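PDB 7L9R: deoxyhypusine synthase, putative from Entamoeba histolytica, which probably acts as a deoxyhypusine synthase, an NAD-dependent transferase that would modify a lysine of the translation factor eIF5A. Local coordinates for residues K167-E172 and G197-D202; Q191-M196 and I215-P220. One frame throughout, in Å; residues are numbered along the deposited sequence.

Interaction 1: K167-E172 and G197-D202; sequences KQWLKE and GERLND
Trp169 and Arg199 reach each other because both carry CG anti to the backbone N, with chi1 -169° in Trp169 and -174° in Arg199. From CG to NE the arginine is extended, and it slides past the indole in the opposite direction. Its methylene chain does the touching: Arg199 CD lies 3.6 Å from Trp169 CZ2. Farther out, Arg199 NE sits above one face of the indole, toward the rim. Leu200 CD1 lies over the opposite face, and Leu200 CB is 4.0 Å from Trp169 CZ2. The rim of the indole thus lies between side chains of two consecutive residues in the last helical turn of 189-200. Asn201, with positive phi, is the first residue past the helix. The guanidinium stands nearly perpendicular to the indole, with the planes 84° apart. Arg199 CZ is 6.0 Å from the centroid of the six-membered ring of Trp169, so any cation-pi attraction is weak at most. A water makes the polar link. It accepts from Arg199 NE at 2.9 Å and donates to Trp169 O at 2.8 Å. This joins helices 160-179 and 189-200 near the surface, where Phe133 and Ile129 also pack on the indole. Arg199 NH2 forms a salt bridge with Asp176, two turns after Trp169. The aliphatic part of Arg199 therefore serves the apolar contact, while its charge is met by Asp176 and its NE by water.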
ATOM      1  N   LYS B 167     -30.140  15.335   8.212  1.00 57.05           N
ATOM      2  CA  LYS B 167     -30.417  14.799   9.543  1.00 58.85           C
ATOM      3  C   LYS B 167     -31.876  15.007   9.930  1.00 60.05           C
ATOM      4  O   LYS B 167     -32.500  14.123  10.533  1.00 58.30           O
ATOM      5  CB  LYS B 167     -29.497  15.447  10.584  1.00 60.16           C
ATOM      6  CG  LYS B 167     -28.063  14.953  10.556  1.00 57.72           C
ATOM      7  CD  LYS B 167     -27.482  14.868  11.959  1.00 65.97           C
ATOM      8  CE  LYS B 167     -26.781  16.149  12.359  1.00 75.24           C
ATOM      9  NZ  LYS B 167     -25.773  15.916  13.432  1.00 68.31           N
ATOM     10  N   GLN B 168     -32.431  16.180   9.610  1.00 62.95           N
ATOM     11  CA  GLN B 168     -33.834  16.440   9.916  1.00 65.57           C
ATOM     12  C   GLN B 168     -34.737  15.467   9.173  1.00 61.27           C
ATOM     13  O   GLN B 168     -35.674  14.908   9.755  1.00 61.43           O
ATOM     14  CB  GLN B 168     -34.195  17.884   9.563  1.00 62.78           C
ATOM     15  N   TRP B 169     -34.452  15.231   7.892  1.00 53.95           N
ATOM     16  CA  TRP B 169     -35.221  14.264   7.117  1.00 59.37           C
ATOM     17  C   TRP B 169     -35.141  12.874   7.739  1.00 57.60           C
ATOM     18  O   TRP B 169     -36.167  12.215   7.948  1.00 61.88           O
ATOM     19  CB  TRP B 169     -34.713  14.243   5.671  1.00 55.24           C
ATOM     20  CG  TRP B 169     -35.590  13.489   4.712  1.00 59.80           C
ATOM     21  CD1 TRP B 169     -36.584  14.010   3.923  1.00 55.09           C
ATOM     22  CD2 TRP B 169     -35.556  12.082   4.433  1.00 55.22           C
ATOM     23  NE1 TRP B 169     -37.167  13.014   3.180  1.00 55.66           N
ATOM     24  CE2 TRP B 169     -36.554  11.823   3.468  1.00 58.44           C
ATOM     25  CE3 TRP B 169     -34.786  11.016   4.911  1.00 51.63           C
ATOM     26  CZ2 TRP B 169     -36.798  10.543   2.971  1.00 51.98           C
ATOM     27  CZ3 TRP B 169     -35.028   9.747   4.417  1.00 53.14           C
ATOM     28  CH2 TRP B 169     -36.025   9.520   3.455  1.00 57.25           C
ATOM     29  N   LEU B 170     -33.925  12.409   8.034  1.00 54.00           N
ATOM     30  CA  LEU B 170     -33.766  11.088   8.637  1.00 54.54           C
ATOM     31  C   LEU B 170     -34.494  11.001   9.967  1.00 58.53           C
ATOM     32  O   LEU B 170     -35.097   9.969  10.287  1.00 57.01           O
ATOM     33  CB  LEU B 170     -32.284  10.762   8.819  1.00 51.05           C
ATOM     34  CG  LEU B 170     -31.480  10.572   7.537  1.00 49.08           C
ATOM     35  CD1 LEU B 170     -29.995  10.504   7.848  1.00 49.14           C
ATOM     36  CD2 LEU B 170     -31.943   9.322   6.807  1.00 50.24           C
ATOM     37  N   LYS B 171     -34.438  12.066  10.768  1.00 61.43           N
ATOM     38  CA  LYS B 171     -35.086  12.031  12.073  1.00 65.24           C
ATOM     39  C   LYS B 171     -36.603  11.993  11.935  1.00 68.36           C
ATOM     40  O   LYS B 171     -37.281  11.276  12.679  1.00 77.09           O
ATOM     41  CB  LYS B 171     -34.643  13.226  12.913  1.00 56.09           C
ATOM     42  CG  LYS B 171     -33.231  13.112  13.446  1.00 64.76           C
ATOM     43  CD  LYS B 171     -32.803  14.393  14.134  1.00 63.68           C
ATOM     44  CE  LYS B 171     -31.425  14.250  14.741  1.00 57.85           C
ATOM     45  NZ  LYS B 171     -30.968  15.518  15.370  1.00 71.21           N
ATOM     46  N   GLU B 172     -37.156  12.751  10.987  1.00 67.16           N
ATOM     47  CA  GLU B 172     -38.598  12.694  10.772  1.00 75.53           C
ATOM     48  C   GLU B 172     -39.025  11.308  10.312  1.00 72.62           C
ATOM     49  O   GLU B 172     -40.069  10.798  10.737  1.00 71.00           O
ATOM     50  CB  GLU B 172     -39.022  13.764   9.765  1.00 71.41           C
ATOM     51  CG  GLU B 172     -38.827  15.186  10.266  1.00 73.27           C
ATOM     52  CD  GLU B 172     -39.321  16.221   9.280  1.00 95.95           C
ATOM     53  OE1 GLU B 172     -40.364  15.975   8.634  1.00103.75           O
ATOM     54  OE2 GLU B 172     -38.670  17.281   9.153  1.00101.56           O
ATOM     55  N   GLY B 197     -36.510   4.885   0.304  1.00 51.42           N
ATOM     56  CA  GLY B 197     -36.635   5.135  -1.120  1.00 51.75           C
ATOM     57  C   GLY B 197     -38.035   5.563  -1.507  1.00 53.76           C
ATOM     58  O   GLY B 197     -38.213   6.513  -2.271  1.00 48.07           O
ATOM     59  N   GLU B 198     -39.051   4.882  -0.965  1.00 53.02           N
ATOM     60  CA  GLU B 198     -40.433   5.259  -1.241  1.00 58.18           C
ATOM     61  C   GLU B 198     -40.756   6.628  -0.663  1.00 59.15           C
ATOM     62  O   GLU B 198     -41.490   7.409  -1.277  1.00 58.85           O
ATOM     63  CB  GLU B 198     -41.394   4.207  -0.682  1.00 53.04           C
ATOM     64  CG  GLU B 198     -41.183   2.813  -1.255  1.00 67.27           C
ATOM     65  CD  GLU B 198     -41.946   1.722  -0.504  1.00 85.57           C
ATOM     66  OE1 GLU B 198     -42.201   1.877   0.716  1.00 82.47           O
ATOM     67  OE2 GLU B 198     -42.299   0.708  -1.150  1.00 84.13           O
ATOM     68  N   ARG B 199     -40.228   6.932   0.522  1.00 65.57           N
ATOM     69  CA  ARG B 199     -40.508   8.221   1.143  1.00 61.14           C
ATOM     70  C   ARG B 199     -39.822   9.357   0.393  1.00 56.44           C
ATOM     71  O   ARG B 199     -40.397  10.437   0.229  1.00 54.41           O
ATOM     72  CB  ARG B 199     -40.060   8.192   2.605  1.00 62.94           C
ATOM     73  CG  ARG B 199     -40.424   9.426   3.401  1.00 62.44           C
ATOM     74  CD  ARG B 199     -39.723   9.418   4.755  1.00 67.61           C
ATOM     75  NE  ARG B 199     -40.221  10.484   5.613  1.00 69.27           N
ATOM     76  CZ  ARG B 199     -41.190  10.333   6.503  1.00 80.43           C
ATOM     77  NH1 ARG B 199     -41.777   9.162   6.691  1.00 82.22           N
ATOM     78  NH2 ARG B 199     -41.599  11.389   7.204  1.00 84.73           N
ATOM     79  N   LEU B 200     -38.586   9.131  -0.056  1.00 52.44           N
ATOM     80  CA  LEU B 200     -37.825  10.178  -0.730  1.00 54.32           C
ATOM     81  C   LEU B 200     -38.463  10.549  -2.066  1.00 59.32           C
ATOM     82  O   LEU B 200     -38.629  11.735  -2.377  1.00 51.22           O
ATOM     83  CB  LEU B 200     -36.385   9.714  -0.934  1.00 51.81           C
ATOM     84  CG  LEU B 200     -35.420  10.723  -1.546  1.00 54.33           C
ATOM     85  CD1 LEU B 200     -35.287  11.939  -0.634  1.00 52.13           C
ATOM     86  CD2 LEU B 200     -34.070  10.076  -1.802  1.00 47.36           C
ATOM     87  N   ASN B 201     -38.823   9.543  -2.866  1.00 54.26           N
ATOM     88  CA  ASN B 201     -39.583   9.732  -4.100  1.00 55.74           C
ATOM     89  C   ASN B 201     -38.905  10.749  -5.015  1.00 55.25           C
ATOM     90  O   ASN B 201     -39.513  11.715  -5.479  1.00 59.22           O
ATOM     91  CB  ASN B 201     -41.017  10.142  -3.787  1.00 54.37           C
ATOM     92  CG  ASN B 201     -41.919  10.081  -5.001  1.00 62.98           C
ATOM     93  OD1 ASN B 201     -41.736   9.251  -5.893  1.00 64.02           O
ATOM     94  ND2 ASN B 201     -42.898  10.973  -5.044  1.00 61.75           N
ATOM     95  N   ASP B 202     -37.615  10.523  -5.254  1.00 56.94           N
ATOM     96  CA  ASP B 202     -36.778  11.380  -6.084  1.00 51.28           C
ATOM     97  C   ASP B 202     -36.145  10.508  -7.155  1.00 54.35           C
ATOM     98  O   ASP B 202     -35.373   9.600  -6.834  1.00 50.83           O
ATOM     99  CB  ASP B 202     -35.700  12.066  -5.237  1.00 53.87           C
ATOM    100  CG  ASP B 202     -34.980  13.175  -5.981  1.00 56.18           C
ATOM    101  OD1 ASP B 202     -34.519  12.938  -7.123  1.00 55.43           O
ATOM    102  OD2 ASP B 202     -34.875  14.287  -5.410  1.00 52.68           O
TER
HETATM  103  O   HOH W   1     -38.592  12.708   6.619  1.00 67.79           O

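Interaction 2: Q191-M196 and I215-P220; sequences QLITMM and ITIFCP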
ATOM      1  N   GLN B 191     -35.118  -3.379   4.638  1.00 48.39           N
ATOM      2  CA  GLN B 191     -36.491  -2.892   4.741  1.00 53.02           C
ATOM      3  C   GLN B 191     -36.535  -1.387   4.975  1.00 54.15           C
ATOM      4  O   GLN B 191     -37.342  -0.684   4.358  1.00 50.21           O
ATOM      5  CB  GLN B 191     -37.233  -3.607   5.868  1.00 49.99           C
ATOM      6  CG  GLN B 191     -37.428  -5.090   5.669  1.00 64.14           C
ATOM      7  CD  GLN B 191     -37.988  -5.754   6.918  1.00 81.21           C
ATOM      8  OE1 GLN B 191     -38.239  -5.089   7.931  1.00 72.77           O
ATOM      9  NE2 GLN B 191     -38.190  -7.068   6.852  1.00 80.32           N
ATOM     10  N   LEU B 192     -35.685  -0.880   5.873  1.00 50.87           N
ATOM     11  CA  LEU B 192     -35.627   0.558   6.120  1.00 45.12           C
ATOM     12  C   LEU B 192     -35.232   1.315   4.863  1.00 48.65           C
ATOM     13  O   LEU B 192     -35.727   2.421   4.610  1.00 46.87           O
ATOM     14  CB  LEU B 192     -34.636   0.854   7.251  1.00 48.08           C
ATOM     15  CG  LEU B 192     -35.043   0.362   8.646  1.00 52.71           C
ATOM     16  CD1 LEU B 192     -33.947   0.656   9.655  1.00 51.09           C
ATOM     17  CD2 LEU B 192     -36.354   1.002   9.083  1.00 45.01           C
ATOM     18  N   ILE B 193     -34.326   0.742   4.071  1.00 46.52           N
ATOM     19  CA  ILE B 193     -33.852   1.425   2.875  1.00 47.26           C
ATOM     20  C   ILE B 193     -34.940   1.442   1.808  1.00 46.42           C
ATOM     21  O   ILE B 193     -35.070   2.412   1.055  1.00 45.00           O
ATOM     22  CB  ILE B 193     -32.546   0.780   2.384  1.00 46.94           C
ATOM     23  CG1 ILE B 193     -31.446   1.024   3.426  1.00 41.08           C
ATOM     24  CG2 ILE B 193     -32.141   1.358   1.016  1.00 38.51           C
ATOM     25  CD1 ILE B 193     -30.172   0.239   3.203  1.00 41.08           C
ATOM     26  N   THR B 194     -35.738   0.376   1.728  1.00 46.97           N
ATOM     27  CA  THR B 194     -36.903   0.383   0.849  1.00 48.11           C
ATOM     28  C   THR B 194     -37.869   1.497   1.243  1.00 59.53           C
ATOM     29  O   THR B 194     -38.295   2.297   0.399  1.00 50.79           O
ATOM     30  CB  THR B 194     -37.600  -0.980   0.899  1.00 50.42           C
ATOM     31  OG1 THR B 194     -36.716  -1.985   0.386  1.00 48.39           O
ATOM     32  CG2 THR B 194     -38.878  -0.969   0.074  1.00 48.61           C
ATOM     33  N   MET B 195     -38.202   1.578   2.535  1.00 55.40           N
ATOM     34  CA  MET B 195     -39.119   2.605   3.019  1.00 58.91           C
ATOM     35  C   MET B 195     -38.581   4.007   2.756  1.00 51.17           C
ATOM     36  O   MET B 195     -39.342   4.913   2.390  1.00 62.72           O
ATOM     37  CB  MET B 195     -39.387   2.402   4.510  1.00 52.27           C
ATOM     38  CG  MET B 195     -40.272   1.204   4.827  1.00 59.80           C
ATOM     39  SD  MET B 195     -40.240   0.772   6.588  1.00 73.77           S
ATOM     40  CE  MET B 195     -40.937  -0.877   6.510  1.00 89.02           C
ATOM     41  N   MET B 196     -37.273   4.202   2.928  1.00 47.89           N
ATOM     42  CA  MET B 196     -36.674   5.508   2.663  1.00 49.99           C
ATOM     43  C   MET B 196     -36.763   5.860   1.180  1.00 55.99           C
ATOM     44  O   MET B 196     -37.083   7.002   0.822  1.00 52.10           O
ATOM     45  CB  MET B 196     -35.217   5.523   3.144  1.00 43.95           C
ATOM     46  CG  MET B 196     -35.068   5.685   4.658  1.00 51.89           C
ATOM     47  SD  MET B 196     -33.375   5.861   5.302  1.00 50.41           S
ATOM     48  CE  MET B 196     -32.805   4.159   5.356  1.00 45.94           C
ATOM     49  N   ILE B 215     -35.276  -3.804  -6.153  1.00 55.42           N
ATOM     50  CA  ILE B 215     -33.877  -4.164  -6.017  1.00 51.06           C
ATOM     51  C   ILE B 215     -33.518  -3.947  -4.552  1.00 53.59           C
ATOM     52  O   ILE B 215     -33.546  -2.819  -4.044  1.00 48.63           O
ATOM     53  CB  ILE B 215     -32.993  -3.365  -6.982  1.00 50.23           C
ATOM     54  CG1 ILE B 215     -33.290  -3.837  -8.417  1.00 52.27           C
ATOM     55  CG2 ILE B 215     -31.519  -3.540  -6.641  1.00 48.50           C
ATOM     56  CD1 ILE B 215     -32.901  -2.863  -9.509  1.00 45.30           C
ATOM     57  N   THR B 216     -33.219  -5.045  -3.865  1.00 48.37           N
ATOM     58  CA  THR B 216     -32.983  -5.006  -2.431  1.00 46.65           C
ATOM     59  C   THR B 216     -31.561  -4.538  -2.158  1.00 48.95           C
ATOM     60  O   THR B 216     -30.608  -5.004  -2.794  1.00 48.30           O
ATOM     61  CB  THR B 216     -33.234  -6.389  -1.829  1.00 52.36           C
ATOM     62  OG1 THR B 216     -34.563  -6.815  -2.171  1.00 51.85           O
ATOM     63  CG2 THR B 216     -33.083  -6.363  -0.308  1.00 49.09           C
ATOM     64  N   ILE B 217     -31.422  -3.612  -1.211  1.00 44.57           N
ATOM     65  CA  ILE B 217     -30.138  -3.020  -0.851  1.00 46.60           C
ATOM     66  C   ILE B 217     -29.788  -3.468   0.563  1.00 49.70           C
ATOM     67  O   ILE B 217     -30.515  -3.169   1.518  1.00 44.80           O
ATOM     68  CB  ILE B 217     -30.174  -1.486  -0.950  1.00 44.61           C
ATOM     69  CG1 ILE B 217     -30.501  -1.046  -2.380  1.00 42.27           C
ATOM     70  CG2 ILE B 217     -28.849  -0.888  -0.485  1.00 39.72           C
ATOM     71  CD1 ILE B 217     -30.671   0.450  -2.540  1.00 41.39           C
ATOM     72  N   PHE B 218     -28.689  -4.202   0.692  1.00 41.26           N
ATOM     73  CA  PHE B 218     -28.184  -4.636   1.984  1.00 46.67           C
ATOM     74  C   PHE B 218     -27.138  -3.653   2.490  1.00 45.47           C
ATOM     75  O   PHE B 218     -26.310  -3.154   1.718  1.00 44.47           O
ATOM     76  CB  PHE B 218     -27.583  -6.040   1.884  1.00 42.23           C
ATOM     77  CG  PHE B 218     -28.570  -7.081   1.456  1.00 45.36           C
ATOM     78  CD1 PHE B 218     -29.460  -7.625   2.364  1.00 39.30           C
ATOM     79  CD2 PHE B 218     -28.627  -7.495   0.133  1.00 47.34           C
ATOM     80  CE1 PHE B 218     -30.385  -8.581   1.972  1.00 47.60           C
ATOM     81  CE2 PHE B 218     -29.554  -8.450  -0.272  1.00 57.30           C
ATOM     82  CZ  PHE B 218     -30.432  -8.995   0.650  1.00 53.22           C
ATOM     83  N   CYS B 219     -27.197  -3.360   3.788  1.00 40.84           N
ATOM     84  CA  CYS B 219     -26.255  -2.450   4.427  1.00 43.66           C
ATOM     85  C   CYS B 219     -26.184  -2.779   5.913  1.00 45.47           C
ATOM     86  O   CYS B 219     -26.777  -2.074   6.738  1.00 44.10           O
ATOM     87  CB  CYS B 219     -26.662  -0.989   4.205  1.00 37.03           C
ATOM     88  SG  CYS B 219     -25.449   0.219   4.797  1.00 45.86           S
ATOM     89  N   PRO B 220     -25.465  -3.839   6.289  1.00 47.36           N
ATOM     90  CA  PRO B 220     -25.428  -4.234   7.707  1.00 44.90           C
ATOM     91  C   PRO B 220     -24.935  -3.137   8.635  1.00 40.05           C
ATOM     92  O   PRO B 220     -25.348  -3.089   9.797  1.00 40.14           O
ATOM     93  CB  PRO B 220     -24.470  -5.436   7.706  1.00 43.46           C
ATOM     94  CG  PRO B 220     -24.503  -5.951   6.316  1.00 54.73           C
ATOM     95  CD  PRO B 220     -24.683  -4.751   5.437  1.00 45.33           C
TER
HETATM   96  O   HOH W   2     -33.884  -2.630  -0.057  1.00 45.83           O
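Ile193 points from helix 189-200 toward the strand, and its two branches divide the work. Ile193 CG2 is anti to the backbone N and meets the side chain of Ile217, 4.0 Å from Ile217 CD1. The other branch has CG1 beside the backbone N (chi1 -66°) and stays extended at chi2 169°. This carries Ile193 CD1 along the strand, to 3.8 Å from Ile217 O and 3.9 Å from Cys219 CB. Ile217 has nearly the same torsions, yet the two isoleucine side chains cross at about a right angle. Strand 216-218 is an outermost strand of the six-stranded parallel sheet within this chain, beside 117-120. The helix covers one side of it, and Ile125 of helix 124-130 packs on both isoleucines. Phe218 points away from helix 189-200 and packs against helix 247-258. Cys219 turns its CB toward Ile193 and meets it through that atom. A water spans the gap next to this apolar patch. It accepts from Ile217 N at 2.9 Å and is hydrogen-bonded to Thr194 OG1 at 2.9 Å. Thr194 OG1 is also hydrogen-bonded to Ser190 O, within its own helix.

After strands 87-93 and 117-120 and helix 124-130, the chain runs into helix 160-179, which holds 167-172. It then enters helix 189-200, passing 191-196 before 197-202. Interaction 1 closes at 197-202, after a loop with 24 residues between its segments. Interaction 2 starts inside that loop and closes at 215-220, beyond helix 206-212, with 18 residues between its segments. The two contacts therefore cross. Both use helix 189-200: Ile193 of its earlier part meets strand 216-218, outermost in the sheet within this chain, and its last turn meets Trp169 of helix 160-179. They also touch directly, through Trp169 CH2 and Met196 O at 3.8 Å. Helix 160-179 is thus tied to the sheet through helix 189-200.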